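Local coordinates for protein Cow rumen GH26 endo-mannanase (Metagenome, PDB 6UEH) that probably hydrolyses internal beta-1,4-mannosidic linkages of mannans such as galactomannan, with a CBM6-like accessory domain beside its GH26 catalytic barrel, at residues I32-Y36 and Y94-T98; G40-N46 and Y120-D126. All coordinates share one frame; numbering follows the deposited sequence.

Interaction 1 (I32-Y36 and Y94-T98); sequences IKGMY and YDTWT
K33 and T96 form a single backbone bridge between the loop 32-36 and the start of strand 97-107, with K33 N donating to D95 O at 2.9 Å. From this pinned point the side chains diverge to two sides. I32 lays its CG2 methyl over one face of the W97 indole, 3.6 Å from the centroid of the five-membered ring and 14° off its normal, a CH-pi contact in which the two side chains stand nearly at right angles. This branch reaches the ring because it is CG2 that lies anti to the I32 nitrogen, beside the carbonyl carbon. The indole N-H is occupied by a water that accepts from W97 NE1 at 2.9 Å and donates to I32 O, so the ring is tied to the loop by polar as well as apolar contacts. Y36 brings its CB to 3.7 Å from W97 NE1, which lies at the edge of the Y36 ring, before that ring leads away. On the exposed side, the extended K33 chain passes T96 OG1 with its CB and ends in a salt bridge with a weak hydrogen bond, K33 NZ to D95 OD2 at 3.3 Å. T96 OG1 donates to D95 OD1 from above the carboxylate plane, giving that carboxylate a second hold. With an alanine at W97, the I32 CG2 methyl would probably face a gap and the bridging water would lose its indole donor. W97 also packs on strands 59-69 and 123-132, so the contact fastens a surface loop of the CBM6 domain over its beta-sheet.

Interaction 2 (G40-N46 and Y120-D126); sequences GFAYLTN and YGYAEFD. With CA (calcium ion), chain B.
Y43 and E124 point the same way from a non-hydrogen-bonded antiparallel pair, their ring and carboxylate planes 52° apart, with E124 OE2 3.2 Å from Y43 CE1. F41 also lies alongside E124, its CE1 3.6 Å from the glutamate CG, so the aliphatic part of E124 packs against one ring and its carboxylate against another. L44 and F125 project to the other face of the sheet, where L44 CD2 meets F125 CE1 at 3.6 Å. At the far end Y122 turns its ring under T45: the threonine backbone lies over one face, and T45 CB makes an off-centre CH-pi contact. The hydroxyl of Y43 comes in at the edge of the Y122 ring, in its plane. T45 CG2 sits over the centre of the Y43 ring and also touches Y122 CE1 at 3.6 Å. Between the strands, A42 and F125 exchange two backbone hydrogen bonds, whereas Y122 and A123 both face L44 in a G1 beta bulge. At the opposite end D126 CG is anti to its backbone N (chi1 -179°), which carries OD1 to the calcium ion at 2.3 Å. G40 O binds the same ion at 2.4 Å, and D126 O, E13, E15 and S37 also contribute ligands. The close oxygens G40 O and D126 OD1 are thus reconciled by the cation, whose charge is likely to offset their repulsion and clamp this end of the strand pair.

How the interactions relate
Interactions 1 and 2 lie in one CBM6 domain, their centres about 13 Å apart, and reach the same antiparallel sheet. Along the chain their segments alternate: 32-36, 40-46, 94-98, then 120-126, so the two contacts interlock loops and strands distant in sequence. They also touch directly. W97 of interaction 1 meets F41 of interaction 2 edge-to-face, with W97 CH2 3.4 Å from F41 CG, while I32 reaches E124 and Y36 reaches D126, next to the calcium ion. The worked example illustrates how a small beta domain can pack an aromatic-anchored loop directly against a calcium-clamped strand pair, well away from the centre of the chain and distinct from the GH26 barrel.

Interaction 1 (I32-Y36 and Y94-T98)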
# COMPACT_ATOMS: atom_id res chain seq x y z
N ILE A 32 -1.51 -38.06 -12.20
CA ILE A 32 -0.60 -37.07 -11.64
C ILE A 32 0.71 -37.79 -11.34
O ILE A 32 0.70 -38.84 -10.70
CB ILE A 32 -1.15 -36.41 -10.35
CG1 ILE A 32 -2.53 -35.80 -10.61
CG2 ILE A 32 -0.18 -35.37 -9.82
CD1 ILE A 32 -2.56 -34.78 -11.74
N LYS A 33 1.82 -37.25 -11.82
CA LYS A 33 3.11 -37.92 -11.65
C LYS A 33 3.54 -37.95 -10.19
O LYS A 33 3.17 -37.07 -9.40
CB LYS A 33 4.17 -37.25 -12.52
CG LYS A 33 3.90 -37.37 -14.01
CD LYS A 33 4.97 -36.66 -14.83
CE LYS A 33 4.66 -36.74 -16.32
NZ LYS A 33 5.66 -35.99 -17.13
N GLY A 34 4.31 -38.96 -9.83
CA GLY A 34 4.77 -39.11 -8.46
C GLY A 34 3.87 -40.01 -7.64
O GLY A 34 3.23 -40.92 -8.17
N MET A 35 3.83 -39.77 -6.34
CA MET A 35 3.05 -40.60 -5.43
C MET A 35 2.20 -39.76 -4.48
O MET A 35 2.72 -38.91 -3.76
CB MET A 35 3.98 -41.50 -4.61
CG MET A 35 3.27 -42.35 -3.57
SD MET A 35 2.60 -43.88 -4.25
CE MET A 35 2.06 -44.70 -2.75
N TYR A 36 0.90 -40.00 -4.49
CA TYR A 36 0.01 -39.34 -3.54
C TYR A 36 0.10 -40.00 -2.17
O TYR A 36 0.50 -41.16 -2.05
CB TYR A 36 -1.44 -39.35 -4.04
CG TYR A 36 -1.95 -40.69 -4.51
CD1 TYR A 36 -2.12 -41.75 -3.63
CD2 TYR A 36 -2.27 -40.90 -5.85
CE1 TYR A 36 -2.59 -42.98 -4.07
CE2 TYR A 36 -2.74 -42.12 -6.30
CZ TYR A 36 -2.90 -43.16 -5.40
OH TYR A 36 -3.36 -44.38 -5.84
N TYR A 94 0.83 -27.82 -12.81
CA TYR A 94 1.62 -28.80 -12.07
C TYR A 94 1.18 -30.21 -12.45
O TYR A 94 0.07 -30.61 -12.11
CB TYR A 94 1.46 -28.61 -10.56
CG TYR A 94 2.09 -27.36 -9.98
CD1 TYR A 94 3.31 -26.89 -10.45
CD2 TYR A 94 1.46 -26.66 -8.96
CE1 TYR A 94 3.88 -25.74 -9.92
CE2 TYR A 94 2.03 -25.53 -8.42
CZ TYR A 94 3.23 -25.07 -8.90
OH TYR A 94 3.79 -23.93 -8.36
N ASP A 95 2.03 -30.94 -13.16
CA ASP A 95 1.68 -32.30 -13.58
C ASP A 95 2.21 -33.33 -12.59
O ASP A 95 2.07 -34.54 -12.79
CB ASP A 95 2.21 -32.57 -15.00
CG ASP A 95 3.73 -32.68 -15.05
OD1 ASP A 95 4.42 -32.24 -14.11
OD2 ASP A 95 4.24 -33.18 -16.08
N THR A 96 2.83 -32.83 -11.53
CA THR A 96 3.40 -33.65 -10.47
C THR A 96 2.99 -33.01 -9.14
O THR A 96 2.79 -31.80 -9.08
CB THR A 96 4.94 -33.74 -10.57
OG1 THR A 96 5.30 -34.08 -11.91
CG2 THR A 96 5.50 -34.78 -9.62
N TRP A 97 2.86 -33.82 -8.09
CA TRP A 97 2.45 -33.29 -6.79
C TRP A 97 3.43 -32.22 -6.30
O TRP A 97 4.64 -32.45 -6.23
CB TRP A 97 2.34 -34.42 -5.76
CG TRP A 97 1.25 -35.38 -6.08
CD1 TRP A 97 1.38 -36.70 -6.39
CD2 TRP A 97 -0.16 -35.09 -6.14
NE1 TRP A 97 0.14 -37.25 -6.63
CE2 TRP A 97 -0.82 -36.28 -6.48
CE3 TRP A 97 -0.92 -33.93 -5.93
CZ2 TRP A 97 -2.20 -36.36 -6.62
CZ3 TRP A 97 -2.30 -34.01 -6.07
CH2 TRP A 97 -2.92 -35.21 -6.41
N THR A 98 2.89 -31.05 -5.98
CA THR A 98 3.70 -29.89 -5.63
C THR A 98 3.11 -29.14 -4.44
O THR A 98 1.90 -28.90 -4.40
CB THR A 98 3.83 -28.93 -6.83
OG1 THR A 98 4.17 -29.67 -8.01
CG2 THR A 98 4.89 -27.86 -6.56
O HOH W 1 -0.49 -39.55 -8.32

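Interaction 2 (G40-N46 and Y120-D126)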
# COMPACT_ATOMS: atom_id res chain seq x y z
N GLY A 40 -5.47 -41.82 -2.13
CA GLY A 40 -5.57 -41.07 -3.37
C GLY A 40 -5.57 -39.57 -3.17
O GLY A 40 -4.79 -39.04 -2.39
N PHE A 41 -6.46 -38.88 -3.88
CA PHE A 41 -6.56 -37.44 -3.75
C PHE A 41 -7.97 -36.94 -4.02
O PHE A 41 -8.83 -37.69 -4.49
CB PHE A 41 -5.57 -36.74 -4.69
CG PHE A 41 -5.78 -37.06 -6.15
CD1 PHE A 41 -6.61 -36.27 -6.93
CD2 PHE A 41 -5.12 -38.13 -6.74
CE1 PHE A 41 -6.80 -36.56 -8.27
CE2 PHE A 41 -5.30 -38.42 -8.08
CZ PHE A 41 -6.14 -37.63 -8.85
N ALA A 42 -8.21 -35.67 -3.71
CA ALA A 42 -9.48 -35.03 -4.02
C ALA A 42 -9.37 -34.31 -5.36
O ALA A 42 -8.42 -33.56 -5.60
CB ALA A 42 -9.87 -34.06 -2.91
N TYR A 43 -10.35 -34.54 -6.23
CA TYR A 43 -10.42 -33.84 -7.50
C TYR A 43 -11.51 -32.78 -7.40
O TYR A 43 -12.70 -33.08 -7.55
CB TYR A 43 -10.70 -34.81 -8.66
CG TYR A 43 -10.69 -34.18 -10.04
CD1 TYR A 43 -10.00 -33.00 -10.30
CD2 TYR A 43 -11.38 -34.78 -11.09
CE1 TYR A 43 -9.99 -32.44 -11.57
CE2 TYR A 43 -11.38 -34.23 -12.35
CZ TYR A 43 -10.69 -33.06 -12.59
OH TYR A 43 -10.70 -32.52 -13.86
N LEU A 44 -11.10 -31.56 -7.11
CA LEU A 44 -12.01 -30.43 -7.00
C LEU A 44 -12.47 -30.01 -8.39
O LEU A 44 -11.68 -29.50 -9.16
CB LEU A 44 -11.33 -29.26 -6.29
CG LEU A 44 -12.01 -27.89 -6.27
CD1 LEU A 44 -13.17 -27.89 -5.31
CD2 LEU A 44 -11.02 -26.79 -5.90
N THR A 45 -13.74 -30.23 -8.72
CA THR A 45 -14.25 -29.83 -10.02
C THR A 45 -15.16 -28.60 -9.92
O THR A 45 -14.67 -27.47 -9.93
CB THR A 45 -15.02 -30.98 -10.73
OG1 THR A 45 -15.99 -31.53 -9.84
CG2 THR A 45 -14.05 -32.07 -11.17
N ASN A 46 -16.46 -28.82 -9.81
CA ASN A 46 -17.41 -27.71 -9.72
C ASN A 46 -18.15 -27.67 -8.38
O ASN A 46 -19.21 -27.04 -8.27
CB ASN A 46 -18.43 -27.78 -10.86
CG ASN A 46 -19.23 -29.07 -10.87
OD1 ASN A 46 -19.03 -29.95 -10.04
ND2 ASN A 46 -20.14 -29.19 -11.83
N TYR A 120 -11.41 -21.21 -9.76
CA TYR A 120 -12.25 -21.85 -10.77
C TYR A 120 -12.20 -23.38 -10.74
O TYR A 120 -12.64 -24.04 -11.68
CB TYR A 120 -11.84 -21.37 -12.17
CG TYR A 120 -12.04 -19.88 -12.38
CD1 TYR A 120 -13.16 -19.23 -11.88
CD2 TYR A 120 -11.11 -19.13 -13.10
CE1 TYR A 120 -13.34 -17.88 -12.07
CE2 TYR A 120 -11.29 -17.78 -13.30
CZ TYR A 120 -12.41 -17.16 -12.78
OH TYR A 120 -12.59 -15.81 -12.98
N GLY A 121 -11.66 -23.95 -9.67
CA GLY A 121 -11.64 -25.39 -9.50
C GLY A 121 -10.82 -26.14 -10.53
O GLY A 121 -9.90 -25.59 -11.14
N TYR A 122 -11.17 -27.41 -10.73
CA TYR A 122 -10.44 -28.33 -11.61
C TYR A 122 -8.95 -28.33 -11.30
O TYR A 122 -8.10 -28.04 -12.15
CB TYR A 122 -10.73 -27.99 -13.07
CG TYR A 122 -12.18 -28.27 -13.40
CD1 TYR A 122 -12.60 -29.55 -13.72
CD2 TYR A 122 -13.14 -27.27 -13.32
CE1 TYR A 122 -13.93 -29.82 -13.99
CE2 TYR A 122 -14.47 -27.52 -13.58
CZ TYR A 122 -14.86 -28.80 -13.92
OH TYR A 122 -16.18 -29.06 -14.19
N ALA A 123 -8.66 -28.66 -10.05
CA ALA A 123 -7.31 -28.87 -9.56
C ALA A 123 -7.33 -30.05 -8.59
O ALA A 123 -8.39 -30.42 -8.08
CB ALA A 123 -6.78 -27.62 -8.88
N GLU A 124 -6.16 -30.62 -8.32
CA GLU A 124 -6.08 -31.83 -7.51
C GLU A 124 -5.44 -31.53 -6.16
O GLU A 124 -4.49 -30.76 -6.08
CB GLU A 124 -5.29 -32.91 -8.25
CG GLU A 124 -5.92 -33.36 -9.57
CD GLU A 124 -5.77 -32.33 -10.68
OE1 GLU A 124 -4.62 -31.92 -10.97
OE2 GLU A 124 -6.80 -31.91 -11.26
N PHE A 125 -5.98 -32.15 -5.11
CA PHE A 125 -5.48 -31.93 -3.76
C PHE A 125 -5.18 -33.27 -3.08
O PHE A 125 -6.07 -34.08 -2.87
CB PHE A 125 -6.50 -31.14 -2.94
CG PHE A 125 -6.75 -29.75 -3.46
CD1 PHE A 125 -7.62 -29.55 -4.53
CD2 PHE A 125 -6.13 -28.66 -2.90
CE1 PHE A 125 -7.85 -28.28 -5.01
CE2 PHE A 125 -6.36 -27.38 -3.38
CZ PHE A 125 -7.22 -27.20 -4.44
N ASP A 126 -3.91 -33.48 -2.75
CA ASP A 126 -3.48 -34.71 -2.09
C ASP A 126 -3.63 -34.59 -0.58
O ASP A 126 -4.31 -35.40 0.05
CB ASP A 126 -2.03 -35.03 -2.46
CG ASP A 126 -1.53 -36.33 -1.83
OD1 ASP A 126 -2.37 -37.19 -1.48
OD2 ASP A 126 -0.30 -36.49 -1.69
CA CA B . -4.12 -38.08 -0.28
O HOH W 2 -15.17 -25.11 -10.98